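Long-range contacts in maternal effect protein oskar (Drosophila melanogaster, PDB 5A4A), which induces the germline of the fly and binds RNA, probably through this OSK domain, which has an SGNH-hydrolase-like fold: residues L125-C129 against E185-F189; N84-I90 against L122-G126; A20-D24 against L199-E203; G78-N84 against L115-N121; I63-R67 against D102-L106. One frame throughout, in Å; residues are numbered along the deposited sequence.

Interaction 1 of 5, residues L125-C129 against E185-F189; sequences LGNYC and EPYLF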
# COMPACT_ATOMS: atom_id res chain seq x y z
N LEU A 125 4.68 10.83 4.54
CA LEU A 125 5.97 10.19 4.76
C LEU A 125 6.70 11.03 5.80
O LEU A 125 7.23 12.11 5.50
CB LEU A 125 6.75 10.11 3.45
CG LEU A 125 6.07 9.26 2.37
CD1 LEU A 125 6.78 9.38 1.03
CD2 LEU A 125 5.99 7.80 2.81
N GLY A 126 6.71 10.54 7.04
CA GLY A 126 7.13 11.34 8.18
C GLY A 126 8.56 11.86 8.14
O GLY A 126 8.83 12.97 8.61
N ASN A 127 9.48 11.08 7.57
CA ASN A 127 10.87 11.53 7.49
C ASN A 127 11.15 12.48 6.32
O ASN A 127 12.25 13.01 6.20
CB ASN A 127 11.85 10.35 7.48
CG ASN A 127 11.52 9.31 6.41
OD1 ASN A 127 10.36 9.14 6.04
ND2 ASN A 127 12.54 8.62 5.93
N TYR A 128 10.14 12.70 5.48
CA TYR A 128 10.28 13.60 4.34
C TYR A 128 9.46 14.86 4.54
O TYR A 128 9.13 15.55 3.59
CB TYR A 128 9.85 12.90 3.03
CG TYR A 128 10.83 11.85 2.57
CD1 TYR A 128 11.89 12.18 1.74
CD2 TYR A 128 10.71 10.53 2.99
CE1 TYR A 128 12.80 11.22 1.32
CE2 TYR A 128 11.61 9.56 2.57
CZ TYR A 128 12.65 9.92 1.74
OH TYR A 128 13.55 8.97 1.33
N CYS A 129 9.16 15.17 5.80
CA CYS A 129 8.32 16.33 6.10
C CYS A 129 8.92 17.66 5.62
O CYS A 129 8.19 18.61 5.38
CB CYS A 129 7.99 16.39 7.60
SG CYS A 129 9.45 16.50 8.69
N GLU A 185 15.50 3.76 -0.04
CA GLU A 185 15.09 4.94 0.72
C GLU A 185 14.71 4.53 2.14
O GLU A 185 14.14 3.47 2.35
CB GLU A 185 13.87 5.63 0.07
CG GLU A 185 14.20 6.49 -1.12
CD GLU A 185 14.51 5.69 -2.36
OE1 GLU A 185 13.83 4.67 -2.60
OE2 GLU A 185 15.44 6.08 -3.10
N PRO A 186 15.00 5.41 3.11
CA PRO A 186 14.69 5.10 4.51
C PRO A 186 13.21 5.31 4.80
O PRO A 186 12.58 6.24 4.26
CB PRO A 186 15.53 6.12 5.28
CG PRO A 186 15.67 7.28 4.32
CD PRO A 186 15.75 6.67 2.95
N TYR A 187 12.67 4.46 5.66
CA TYR A 187 11.24 4.49 5.99
C TYR A 187 11.08 4.89 7.44
O TYR A 187 11.80 4.38 8.30
CB TYR A 187 10.65 3.09 5.80
CG TYR A 187 10.28 2.76 4.38
CD1 TYR A 187 11.24 2.74 3.37
CD2 TYR A 187 8.96 2.50 4.03
CE1 TYR A 187 10.90 2.45 2.06
CE2 TYR A 187 8.61 2.21 2.72
CZ TYR A 187 9.57 2.19 1.75
OH TYR A 187 9.20 1.90 0.45
N LEU A 188 10.14 5.79 7.72
CA LEU A 188 9.78 6.11 9.10
C LEU A 188 8.42 5.47 9.37
O LEU A 188 7.39 5.93 8.85
CB LEU A 188 9.70 7.63 9.33
CG LEU A 188 9.64 8.04 10.81
CD1 LEU A 188 10.97 7.66 11.49
CD2 LEU A 188 9.33 9.51 10.99
N PHE A 189 8.41 4.41 10.16
CA PHE A 189 7.19 3.62 10.34
C PHE A 189 6.22 4.20 11.36
O PHE A 189 6.61 4.96 12.24
CB PHE A 189 7.53 2.18 10.67
CG PHE A 189 8.06 1.42 9.50
CD1 PHE A 189 7.19 0.88 8.57
CD2 PHE A 189 9.44 1.30 9.30
CE1 PHE A 189 7.67 0.19 7.46
CE2 PHE A 189 9.93 0.62 8.20
CZ PHE A 189 9.04 0.07 7.28
O HOH W 1 6.49 7.62 6.86
O HOH W 2 8.84 7.02 5.44

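Interaction 2 of 5, residues N84-I90 against L122-G126; sequences NIGSVDI and LAPLG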
# COMPACT_ATOMS: atom_id res chain seq x y z
N ASN A 84 -3.15 0.02 -0.63
CA ASN A 84 -2.39 1.22 -0.29
C ASN A 84 -1.11 1.20 -1.11
O ASN A 84 -0.17 0.48 -0.79
CB ASN A 84 -2.06 1.26 1.21
CG ASN A 84 -1.36 2.55 1.62
OD1 ASN A 84 -0.14 2.56 1.85
ND2 ASN A 84 -2.12 3.64 1.71
N ILE A 85 -1.08 1.98 -2.19
CA ILE A 85 -0.01 1.85 -3.16
C ILE A 85 0.37 3.23 -3.71
O ILE A 85 -0.49 4.09 -3.94
CB ILE A 85 -0.43 0.86 -4.29
CG1 ILE A 85 0.78 0.28 -5.03
CG2 ILE A 85 -1.44 1.49 -5.26
CD1 ILE A 85 1.62 -0.67 -4.18
N GLY A 86 1.67 3.44 -3.90
CA GLY A 86 2.16 4.69 -4.44
C GLY A 86 3.30 5.31 -3.66
O GLY A 86 4.06 6.11 -4.23
N SER A 87 3.42 4.98 -2.37
CA SER A 87 4.50 5.55 -1.56
C SER A 87 5.86 5.24 -2.14
O SER A 87 6.74 6.11 -2.14
CB SER A 87 4.45 5.07 -0.10
OG SER A 87 3.33 5.61 0.58
N VAL A 88 6.05 4.03 -2.66
CA VAL A 88 7.35 3.64 -3.20
C VAL A 88 7.65 4.45 -4.47
O VAL A 88 8.77 4.95 -4.64
CB VAL A 88 7.46 2.13 -3.49
CG1 VAL A 88 8.86 1.80 -4.01
CG2 VAL A 88 7.19 1.32 -2.23
N ASP A 89 6.66 4.57 -5.35
CA ASP A 89 6.81 5.40 -6.55
C ASP A 89 7.25 6.81 -6.19
O ASP A 89 8.15 7.38 -6.82
CB ASP A 89 5.50 5.50 -7.34
CG ASP A 89 5.02 4.16 -7.86
OD1 ASP A 89 4.49 3.37 -7.06
OD2 ASP A 89 5.16 3.91 -9.08
N ILE A 90 6.62 7.38 -5.17
CA ILE A 90 6.93 8.75 -4.76
C ILE A 90 8.33 8.82 -4.16
O ILE A 90 9.10 9.70 -4.51
CB ILE A 90 5.87 9.30 -3.79
CG1 ILE A 90 4.58 9.55 -4.58
CG2 ILE A 90 6.36 10.60 -3.13
CD1 ILE A 90 3.44 10.14 -3.78
N LEU A 122 -2.56 7.93 0.57
CA LEU A 122 -1.23 7.74 1.17
C LEU A 122 -1.07 8.52 2.46
O LEU A 122 -1.37 9.70 2.53
CB LEU A 122 -0.14 8.17 0.20
CG LEU A 122 -0.15 7.49 -1.17
CD1 LEU A 122 1.13 7.84 -1.94
CD2 LEU A 122 -0.27 5.98 -0.99
N ALA A 123 -0.57 7.84 3.49
CA ALA A 123 -0.14 8.51 4.71
C ALA A 123 1.02 9.45 4.40
O ALA A 123 1.77 9.22 3.46
CB ALA A 123 0.28 7.47 5.77
N PRO A 124 1.17 10.52 5.19
CA PRO A 124 2.35 11.37 5.04
C PRO A 124 3.61 10.53 5.26
O PRO A 124 3.58 9.60 6.07
CB PRO A 124 2.19 12.39 6.17
CG PRO A 124 1.27 11.73 7.17
CD PRO A 124 0.32 10.93 6.33
N LEU A 125 4.68 10.83 4.54
CA LEU A 125 5.97 10.19 4.76
C LEU A 125 6.70 11.03 5.80
O LEU A 125 7.23 12.11 5.50
CB LEU A 125 6.75 10.11 3.45
CG LEU A 125 6.07 9.26 2.37
CD1 LEU A 125 6.78 9.38 1.03
CD2 LEU A 125 5.99 7.80 2.81
N GLY A 126 6.71 10.54 7.04
CA GLY A 126 7.13 11.34 8.18
C GLY A 126 8.56 11.86 8.14
O GLY A 126 8.83 12.97 8.61
O HOH W 3 0.39 5.07 3.14
O HOH W 4 2.74 6.60 3.11

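Interaction 3 of 5, residues A20-D24 against L199-E203; sequences AYLLD and LQVIE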
# COMPACT_ATOMS: atom_id res chain seq x y z
N ALA A 20 -1.23 -11.28 4.53
CA ALA A 20 -1.80 -10.05 5.07
C ALA A 20 -3.25 -9.89 4.65
O ALA A 20 -3.54 -9.77 3.47
CB ALA A 20 -0.99 -8.84 4.60
N TYR A 21 -4.14 -9.93 5.64
CA TYR A 21 -5.58 -9.71 5.44
C TYR A 21 -6.13 -8.78 6.53
O TYR A 21 -5.66 -8.78 7.67
CB TYR A 21 -6.33 -11.03 5.55
CG TYR A 21 -6.47 -11.83 4.28
CD1 TYR A 21 -5.37 -12.42 3.67
CD2 TYR A 21 -7.73 -12.03 3.69
CE1 TYR A 21 -5.50 -13.17 2.52
CE2 TYR A 21 -7.87 -12.78 2.53
CZ TYR A 21 -6.74 -13.34 1.96
OH TYR A 21 -6.85 -14.09 0.81
N LEU A 22 -7.16 -8.01 6.19
CA LEU A 22 -7.83 -7.17 7.15
C LEU A 22 -9.32 -7.50 7.03
O LEU A 22 -9.93 -7.27 5.99
CB LEU A 22 -7.54 -5.71 6.81
CG LEU A 22 -7.80 -4.51 7.74
CD1 LEU A 22 -6.97 -3.32 7.27
CD2 LEU A 22 -9.23 -4.12 7.74
N LEU A 23 -9.90 -8.10 8.08
CA LEU A 23 -11.33 -8.44 8.10
C LEU A 23 -11.79 -9.23 6.87
O LEU A 23 -12.83 -8.92 6.28
CB LEU A 23 -12.19 -7.19 8.26
CG LEU A 23 -11.91 -6.31 9.48
CD1 LEU A 23 -12.83 -5.11 9.48
CD2 LEU A 23 -12.05 -7.11 10.78
N ASP A 24 -11.01 -10.24 6.51
CA ASP A 24 -11.26 -11.10 5.35
C ASP A 24 -11.01 -10.42 4.00
O ASP A 24 -11.22 -11.05 2.96
CB ASP A 24 -12.65 -11.76 5.40
CG ASP A 24 -12.84 -12.64 6.63
OD1 ASP A 24 -11.90 -13.40 6.98
OD2 ASP A 24 -13.92 -12.58 7.25
N LEU A 199 -5.54 1.78 11.23
CA LEU A 199 -6.37 0.58 11.23
C LEU A 199 -7.82 0.93 11.54
O LEU A 199 -8.74 0.46 10.88
CB LEU A 199 -5.81 -0.46 12.21
CG LEU A 199 -6.59 -1.78 12.29
CD1 LEU A 199 -6.62 -2.48 10.94
CD2 LEU A 199 -6.01 -2.71 13.37
N GLN A 200 -8.03 1.78 12.54
CA GLN A 200 -9.39 2.17 12.90
C GLN A 200 -10.08 3.03 11.85
O GLN A 200 -11.29 2.89 11.64
CB GLN A 200 -9.41 2.84 14.28
CG GLN A 200 -8.99 1.87 15.39
CD GLN A 200 -9.88 0.63 15.43
OE1 GLN A 200 -11.10 0.72 15.33
NE2 GLN A 200 -9.26 -0.54 15.58
N VAL A 201 -9.34 3.89 11.16
CA VAL A 201 -9.95 4.64 10.06
C VAL A 201 -10.44 3.70 8.96
O VAL A 201 -11.53 3.88 8.41
CB VAL A 201 -8.98 5.69 9.46
CG1 VAL A 201 -9.54 6.26 8.16
CG2 VAL A 201 -8.74 6.82 10.46
N ILE A 202 -9.62 2.71 8.63
CA ILE A 202 -9.97 1.75 7.58
C ILE A 202 -11.18 0.92 7.99
O ILE A 202 -12.14 0.79 7.22
CB ILE A 202 -8.78 0.82 7.23
CG1 ILE A 202 -7.62 1.64 6.64
CG2 ILE A 202 -9.23 -0.28 6.25
CD1 ILE A 202 -6.30 0.84 6.49
N GLU A 203 -11.16 0.38 9.21
CA GLU A 203 -12.26 -0.47 9.65
C GLU A 203 -13.57 0.29 9.74
O GLU A 203 -14.61 -0.19 9.28
CB GLU A 203 -11.95 -1.11 11.02
CG GLU A 203 -10.82 -2.14 11.00
CD GLU A 203 -10.86 -3.04 12.22
OE1 GLU A 203 -11.82 -2.94 12.99
OE2 GLU A 203 -9.93 -3.85 12.41

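Interaction 4 of 5, residues G78-N84 against L115-N121; sequences GTQIIVN and LVPILTN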
# COMPACT_ATOMS: atom_id res chain seq x y z
N GLY A 78 -14.89 -10.96 -8.16
CA GLY A 78 -15.55 -10.17 -7.15
C GLY A 78 -14.77 -10.00 -5.86
O GLY A 78 -15.24 -9.32 -4.95
N THR A 79 -13.60 -10.62 -5.75
CA THR A 79 -12.78 -10.42 -4.56
C THR A 79 -12.46 -8.94 -4.36
O THR A 79 -12.03 -8.28 -5.30
CB THR A 79 -11.46 -11.22 -4.62
OG1 THR A 79 -11.77 -12.62 -4.67
CG2 THR A 79 -10.60 -10.95 -3.39
N GLN A 80 -12.70 -8.44 -3.15
CA GLN A 80 -12.38 -7.05 -2.81
C GLN A 80 -11.04 -6.99 -2.11
O GLN A 80 -10.79 -7.74 -1.15
CB GLN A 80 -13.46 -6.44 -1.91
CG GLN A 80 -14.83 -6.34 -2.57
CD GLN A 80 -15.92 -6.01 -1.57
OE1 GLN A 80 -16.21 -4.84 -1.31
NE2 GLN A 80 -16.54 -7.04 -1.01
N ILE A 81 -10.17 -6.10 -2.60
CA ILE A 81 -8.81 -5.98 -2.07
C ILE A 81 -8.59 -4.57 -1.53
O ILE A 81 -8.85 -3.60 -2.24
CB ILE A 81 -7.77 -6.26 -3.18
CG1 ILE A 81 -7.98 -7.66 -3.78
CG2 ILE A 81 -6.33 -6.06 -2.67
CD1 ILE A 81 -7.06 -7.97 -4.97
N ILE A 82 -8.12 -4.45 -0.29
CA ILE A 82 -7.79 -3.13 0.25
C ILE A 82 -6.39 -2.74 -0.21
O ILE A 82 -5.41 -3.44 0.05
CB ILE A 82 -7.92 -3.09 1.79
CG1 ILE A 82 -9.36 -3.39 2.21
CG2 ILE A 82 -7.48 -1.72 2.32
CD1 ILE A 82 -9.58 -3.50 3.73
N VAL A 83 -6.29 -1.59 -0.88
CA VAL A 83 -5.05 -1.18 -1.55
C VAL A 83 -4.44 0.09 -0.95
O VAL A 83 -5.13 1.09 -0.76
CB VAL A 83 -5.32 -0.91 -3.04
CG1 VAL A 83 -4.04 -0.45 -3.75
CG2 VAL A 83 -5.90 -2.16 -3.71
N ASN A 84 -3.15 0.02 -0.63
CA ASN A 84 -2.39 1.22 -0.29
C ASN A 84 -1.11 1.20 -1.11
O ASN A 84 -0.17 0.48 -0.79
CB ASN A 84 -2.06 1.26 1.21
CG ASN A 84 -1.36 2.55 1.62
OD1 ASN A 84 -0.14 2.56 1.85
ND2 ASN A 84 -2.12 3.64 1.71
N LEU A 115 -11.43 -7.93 -10.04
CA LEU A 115 -11.04 -7.71 -8.65
C LEU A 115 -11.44 -6.29 -8.26
O LEU A 115 -11.15 -5.34 -8.99
CB LEU A 115 -9.53 -7.88 -8.49
CG LEU A 115 -9.02 -9.25 -8.92
CD1 LEU A 115 -7.49 -9.29 -8.87
CD2 LEU A 115 -9.62 -10.33 -8.05
N VAL A 116 -12.11 -6.13 -7.12
CA VAL A 116 -12.62 -4.82 -6.75
C VAL A 116 -11.68 -4.11 -5.80
O VAL A 116 -11.45 -4.58 -4.69
CB VAL A 116 -13.99 -4.93 -6.05
CG1 VAL A 116 -14.57 -3.55 -5.79
CG2 VAL A 116 -14.95 -5.78 -6.89
N PRO A 117 -11.12 -2.95 -6.21
CA PRO A 117 -10.23 -2.23 -5.30
C PRO A 117 -11.02 -1.41 -4.29
O PRO A 117 -12.00 -0.76 -4.66
CB PRO A 117 -9.46 -1.27 -6.23
CG PRO A 117 -10.07 -1.43 -7.61
CD PRO A 117 -11.32 -2.24 -7.48
N ILE A 118 -10.61 -1.50 -3.02
CA ILE A 118 -10.99 -0.55 -1.99
C ILE A 118 -9.75 0.27 -1.71
O ILE A 118 -8.73 -0.27 -1.26
CB ILE A 118 -11.49 -1.27 -0.71
CG1 ILE A 118 -12.81 -2.00 -0.99
CG2 ILE A 118 -11.68 -0.26 0.43
CD1 ILE A 118 -13.23 -2.98 0.12
N LEU A 119 -9.79 1.56 -2.03
CA LEU A 119 -8.57 2.37 -1.99
C LEU A 119 -8.37 3.03 -0.63
O LEU A 119 -9.32 3.47 0.00
CB LEU A 119 -8.58 3.46 -3.08
CG LEU A 119 -8.58 2.99 -4.54
CD1 LEU A 119 -7.55 1.90 -4.74
CD2 LEU A 119 -9.95 2.52 -4.99
N THR A 120 -7.12 3.07 -0.18
CA THR A 120 -6.74 4.02 0.87
C THR A 120 -5.81 5.02 0.19
O THR A 120 -5.08 4.66 -0.73
CB THR A 120 -6.00 3.35 2.05
OG1 THR A 120 -4.86 2.66 1.55
CG2 THR A 120 -6.91 2.34 2.80
N ASN A 121 -5.84 6.28 0.63
CA ASN A 121 -4.86 7.22 0.11
C ASN A 121 -3.52 7.07 0.87
O ASN A 121 -3.37 6.17 1.70
CB ASN A 121 -5.39 8.67 0.08
CG ASN A 121 -5.70 9.22 1.47
OD1 ASN A 121 -5.42 8.60 2.49
ND2 ASN A 121 -6.30 10.41 1.50

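Interaction 5 of 5, residues I63-R67 against D102-L106; sequences INGAR and DFRLL. With SO4 (sulfate ion), chain G.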
# COMPACT_ATOMS: atom_id res chain seq x y z
N ILE A 63 3.35 0.91 -7.97
CA ILE A 63 2.09 0.72 -8.67
C ILE A 63 2.27 -0.30 -9.80
O ILE A 63 1.47 -1.22 -9.93
CB ILE A 63 1.55 2.05 -9.22
CG1 ILE A 63 1.15 2.98 -8.07
CG2 ILE A 63 0.34 1.82 -10.11
CD1 ILE A 63 1.07 4.45 -8.47
N ASN A 64 3.33 -0.15 -10.59
CA ASN A 64 3.65 -1.14 -11.62
C ASN A 64 3.96 -2.52 -11.03
O ASN A 64 3.57 -3.55 -11.60
CB ASN A 64 4.79 -0.66 -12.52
CG ASN A 64 4.32 0.33 -13.55
OD1 ASN A 64 3.12 0.62 -13.64
ND2 ASN A 64 5.25 0.87 -14.34
N GLY A 65 4.64 -2.54 -9.89
CA GLY A 65 4.86 -3.79 -9.18
C GLY A 65 3.55 -4.48 -8.82
O GLY A 65 3.44 -5.70 -8.92
N ALA A 66 2.57 -3.68 -8.41
CA ALA A 66 1.26 -4.21 -8.03
C ALA A 66 0.55 -4.76 -9.26
O ALA A 66 -0.07 -5.82 -9.21
CB ALA A 66 0.42 -3.13 -7.34
N ARG A 67 0.66 -4.04 -10.37
CA ARG A 67 0.09 -4.48 -11.64
C ARG A 67 0.64 -5.86 -12.01
O ARG A 67 -0.11 -6.76 -12.40
CB ARG A 67 0.39 -3.46 -12.74
CG ARG A 67 -0.42 -2.16 -12.66
CD ARG A 67 0.06 -1.11 -13.67
NE ARG A 67 -0.18 -1.49 -15.06
CZ ARG A 67 0.43 -0.93 -16.11
NH1 ARG A 67 1.31 0.04 -15.92
NH2 ARG A 67 0.14 -1.34 -17.34
N ASP A 102 0.16 5.12 -14.31
CA ASP A 102 0.27 3.75 -13.82
C ASP A 102 -0.93 3.37 -12.95
O ASP A 102 -1.47 2.27 -13.06
CB ASP A 102 1.57 3.55 -13.02
CG ASP A 102 2.81 3.66 -13.88
OD1 ASP A 102 2.69 3.67 -15.12
OD2 ASP A 102 3.92 3.73 -13.31
N PHE A 103 -1.34 4.29 -12.08
CA PHE A 103 -2.46 4.03 -11.19
C PHE A 103 -3.77 3.83 -11.99
O PHE A 103 -4.56 2.94 -11.70
CB PHE A 103 -2.61 5.15 -10.15
CG PHE A 103 -3.63 4.85 -9.09
CD1 PHE A 103 -3.30 4.05 -8.01
CD2 PHE A 103 -4.92 5.35 -9.18
CE1 PHE A 103 -4.22 3.76 -7.03
CE2 PHE A 103 -5.86 5.06 -8.20
CZ PHE A 103 -5.51 4.26 -7.13
N ARG A 104 -3.97 4.64 -13.02
CA ARG A 104 -5.15 4.50 -13.87
C ARG A 104 -5.16 3.11 -14.52
O ARG A 104 -6.20 2.45 -14.59
CB ARG A 104 -5.18 5.62 -14.92
CG ARG A 104 -6.26 5.50 -15.97
CD ARG A 104 -6.17 6.68 -16.94
NE ARG A 104 -6.78 7.89 -16.40
CZ ARG A 104 -6.11 8.94 -15.92
NH1 ARG A 104 -4.78 8.94 -15.91
NH2 ARG A 104 -6.77 9.99 -15.46
N LEU A 105 -3.99 2.64 -14.94
CA LEU A 105 -3.87 1.30 -15.52
C LEU A 105 -4.05 0.17 -14.49
O LEU A 105 -4.56 -0.89 -14.84
CB LEU A 105 -2.54 1.15 -16.27
CG LEU A 105 -2.43 2.01 -17.53
CD1 LEU A 105 -1.04 1.85 -18.14
CD2 LEU A 105 -3.52 1.66 -18.54
N LEU A 106 -3.61 0.39 -13.25
CA LEU A 106 -3.86 -0.58 -12.18
C LEU A 106 -5.37 -0.76 -11.96
O LEU A 106 -5.88 -1.88 -11.88
CB LEU A 106 -3.17 -0.17 -10.87
CG LEU A 106 -3.50 -1.02 -9.63
CD1 LEU A 106 -3.06 -2.48 -9.80
CD2 LEU A 106 -2.87 -0.43 -8.35
S SO4 G . 2.48 0.64 -19.52
O1 SO4 G . 3.73 -0.03 -19.89
O2 SO4 G . 1.39 -0.33 -19.59
O3 SO4 G . 2.60 1.17 -18.16
O4 SO4 G . 2.20 1.74 -20.44
O HOH W 5 4.84 2.32 -10.92
O HOH W 6 4.62 2.74 -16.83

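Interaction 1 of 5, residues L125-C129 against E185-F189
Glu185 offers its aliphatic stem to the phenol tip of Tyr128: the hydroxyl OH of Tyr128 sits 3.5 Å from CG of Glu185, and the two side chains meet at about a right angle. The stem is kinked at chi2, and the carboxylate leads away from the tyrosine. At Pro186 the pyrrolidine ring presents CD to the same hydroxyl, 3.6 Å from Tyr128 OH, while the backbone O of Pro186 takes a hydrogen bond of 2.9 Å from ND2 of Asn127 with an N-H...O angle of 159°. The oxygen lies close to the plane of the asparagine amide, but the donor stands above the carbonyl plane of Pro186. Asn127 reaches it because chi1 of 52° sets CG between its own backbone N and carbonyl carbon. Both segments are irregular loops of an SGNH-hydrolase-like fold, one following strand 116-120 and the other leading into the final helix 192-204. Tyr187 points away from the 125-129 loop, and its ring meets that of Phe32. Leu188 swings back: its CB is 3.7 Å from OD1 of Asn127, and its CD2 is 3.8 Å from C of Gly126, where any CB would be pressed against that methyl. Two waters bridge the loops. One donates to Asn127 OD1 at 2.7 Å and accepts from Leu188 N; the other accepts from Gly126 N and donates to Leu188 O at 2.8 Å.

Interaction 2 of 5, residues N84-I90 against L122-G126
Leu122 packs into the turn that leads from Asn84 into helix 87-91. From CB, chi1 of -56° places CG opposite the carbonyl carbon, and the two methyls then part. CD1 runs toward the start of the helix, lying 3.8 Å from C of Gly86 and meeting CD1 of Ile90 tip to tip at 3.7 Å. CD2 reaches the backbone just before the helix, 3.5 Å from O of Ile85, and also touches the side-chain ND2 of Asn84 and OG of Ser87. Cut back to an alanine, Leu122 would lose both methyls, and the turn would probably face a gap, with CD1 of Ile90 missing its closest apolar partner in this loop. Gly86, at the N-cap position, suits its place twice over: a side chain would press on CD1 of Leu122 and, at this backbone conformation, on the preceding carbonyl. Farther along, CD1 of Leu125 approaches CG2 of Ile90 more loosely, at 4.4 Å. ND2 of Asn84 is hydrogen-bonded to OG1 of Thr120, while a water donates to its OD1 at 2.9 Å and accepts from N of Ala123; another lies 2.8 Å from OG of Ser87 and donates to O of Ala123. The sequence Gly86-Ser87-Val88-Asp89 resembles the Gly-x-Asn-Asp block of SGNH hydrolases, whose asparagine helps form the oxyanion hole; Val88 probably stands in the place of that asparagine.

Interaction 3 of 5, residues A20-D24 against L199-E203
Leu22, on the short edge strand 21-22, inserts its side chain against the last helix, 192-204, joining sheet and outer helix layer of the alpha/beta/alpha sandwich expected of an SGNH-like domain. Its CG lies anti to the backbone N (chi1 -166°), and this carries both methyls out toward the helix. The side chains of Leu22 and Leu199 pass one another head to tail, with CD1 of Leu22 at 3.8 Å from CD1 of Leu199. Ile202 comes at a slant from one turn further on and lays its CG2 3.9 Å from the same methyl of Leu22. The other branch, CD2 of Leu22, leans on the aliphatic CG of Glu203 at 4.1 Å. Apolar side chains suit this buried place, where Leu22 and Ile202 also touch Ile82 of strand 80-84. Replacing Leu22 with an alanine would probably open a gap facing CD1 of Leu199 and CG2 of Ile202, since nothing else from this strand segment meets them. Beyond Leu22 the chain turns back: Leu23 and Asp24 have the positive phi values of a type I' turn, leading into strand 25-29. This turn sets Leu23 across Glu203 at about a right angle, at the more exposed end of the contact. There the aliphatic stem of Glu203 serves as apolar surface, with CD1 of Leu23 3.9 Å from CG of Glu203.

Interaction 4 of 5, residues G78-N84 against L115-N121
Strands 80-84 and 116-120 run side by side in the same direction, their axes approaching to 4.6 Å at 30° to one another. They are neighbouring parallel strands of the central sheet, joined through helix 96-112 in a beta-alpha-beta crossover of the SGNH-like fold. The ladder alternates regularly: Val116 N donates to Thr79 O, Ile81 N to Val116 O, Ile118 N to Ile81 O at 2.8 Å, Val83 N to Ile118 O, and Thr120 N to Val83 O. Pro117, which lacks an N-H, fits where this ladder asks for no donor. Side chains divide between the two faces. On one, Gln80 lies alongside Val116, its CG 3.8 Å from CB of Val116, and CG1 of Ile82 is 4.2 Å from CB of Ile118; Gln80, Ile82 and Ile118 also touch Phe25 of strand 25-29. On the other, CB of Val83 rests 4.0 Å from CD1 of Leu119, and CD1 of Ile81 is 4.1 Å from CD1 of Leu115; helix 96-112 packs there against Leu115, Pro117 and Leu119. Beta-branched residues suit such extended strands. At the end of the ladder, chi1 of 56° puts OG1 of Thr120 between its backbone N and carbonyl carbon, close to the neighbouring strand. That hydroxyl donates to Val83 O at 2.8 Å, giving this carbonyl a second donor, and accepts from ND2 of Asn84 at 2.9 Å with an N-H...O angle of 153°.

Interaction 5 of 5, residues I63-R67 against D102-L106
Two helices of the layer on one side of the sheet, 63-71 and 96-112, pack nearly parallel: their short segments approach to 9.2 Å at 22°. Toward the interior the join is apolar. CG2 of Ile63 rests against the backbone, 3.5 Å from C of Asp102, and its CD1 comes up to the edge of the Phe103 ring. Leu106 runs past the stem of Arg67 in the opposite direction, with CB 3.8 Å from CG of the arginine. Toward the more exposed side the contact turns polar. Arg67 bends at chi3, and its guanidinium lies flat over Leu105, whose CB stands 3.6 Å above the centre of one face, while the sulfate lies at the edge. NH1 donates to OD1 of Asn64 at 3.0 Å and makes a long salt bridge with OD1 of Asp102, at 4.0 Å. OD1 of Asn64 and the carboxylate of Asp102 are both acceptors, and waters mediate instead: one accepts from Asn64 N and donates to Asp102 OD2, while a second accepts from Asn64 ND2 and donates to Asp102 OD1 and the sulfate. The sulfate, probably from the crystallisation liquor, hints at a site that might suit an RNA phosphate but does not establish one. Its grip is two-pronged, NH1 of Arg67 to O3 at 2.8 Å and almost straight (178°), NH2 of Arg67 to O2 at 2.8 Å (174°).

Overall arrangement
All five contacts lie in a single OSK domain built round one mixed sheet. Interaction 4 joins two neighbouring parallel strands of that sheet; its centre is about 11 Å from that of interaction 3, on one face, and about 13 Å from that of interaction 5, where Leu119 meets Phe103. Interaction 3 ties an early strand to the last helix and so encloses the other four along the chain. Interactions 2, 4 and 5 interleave in sequence, sharing Asn84 or touching through Ile85. Interaction 1, about 9 Å from interaction 2 and sharing Leu125 and Gly126, lies among the loops following the strands, where SGNH hydrolases usually carry their active site.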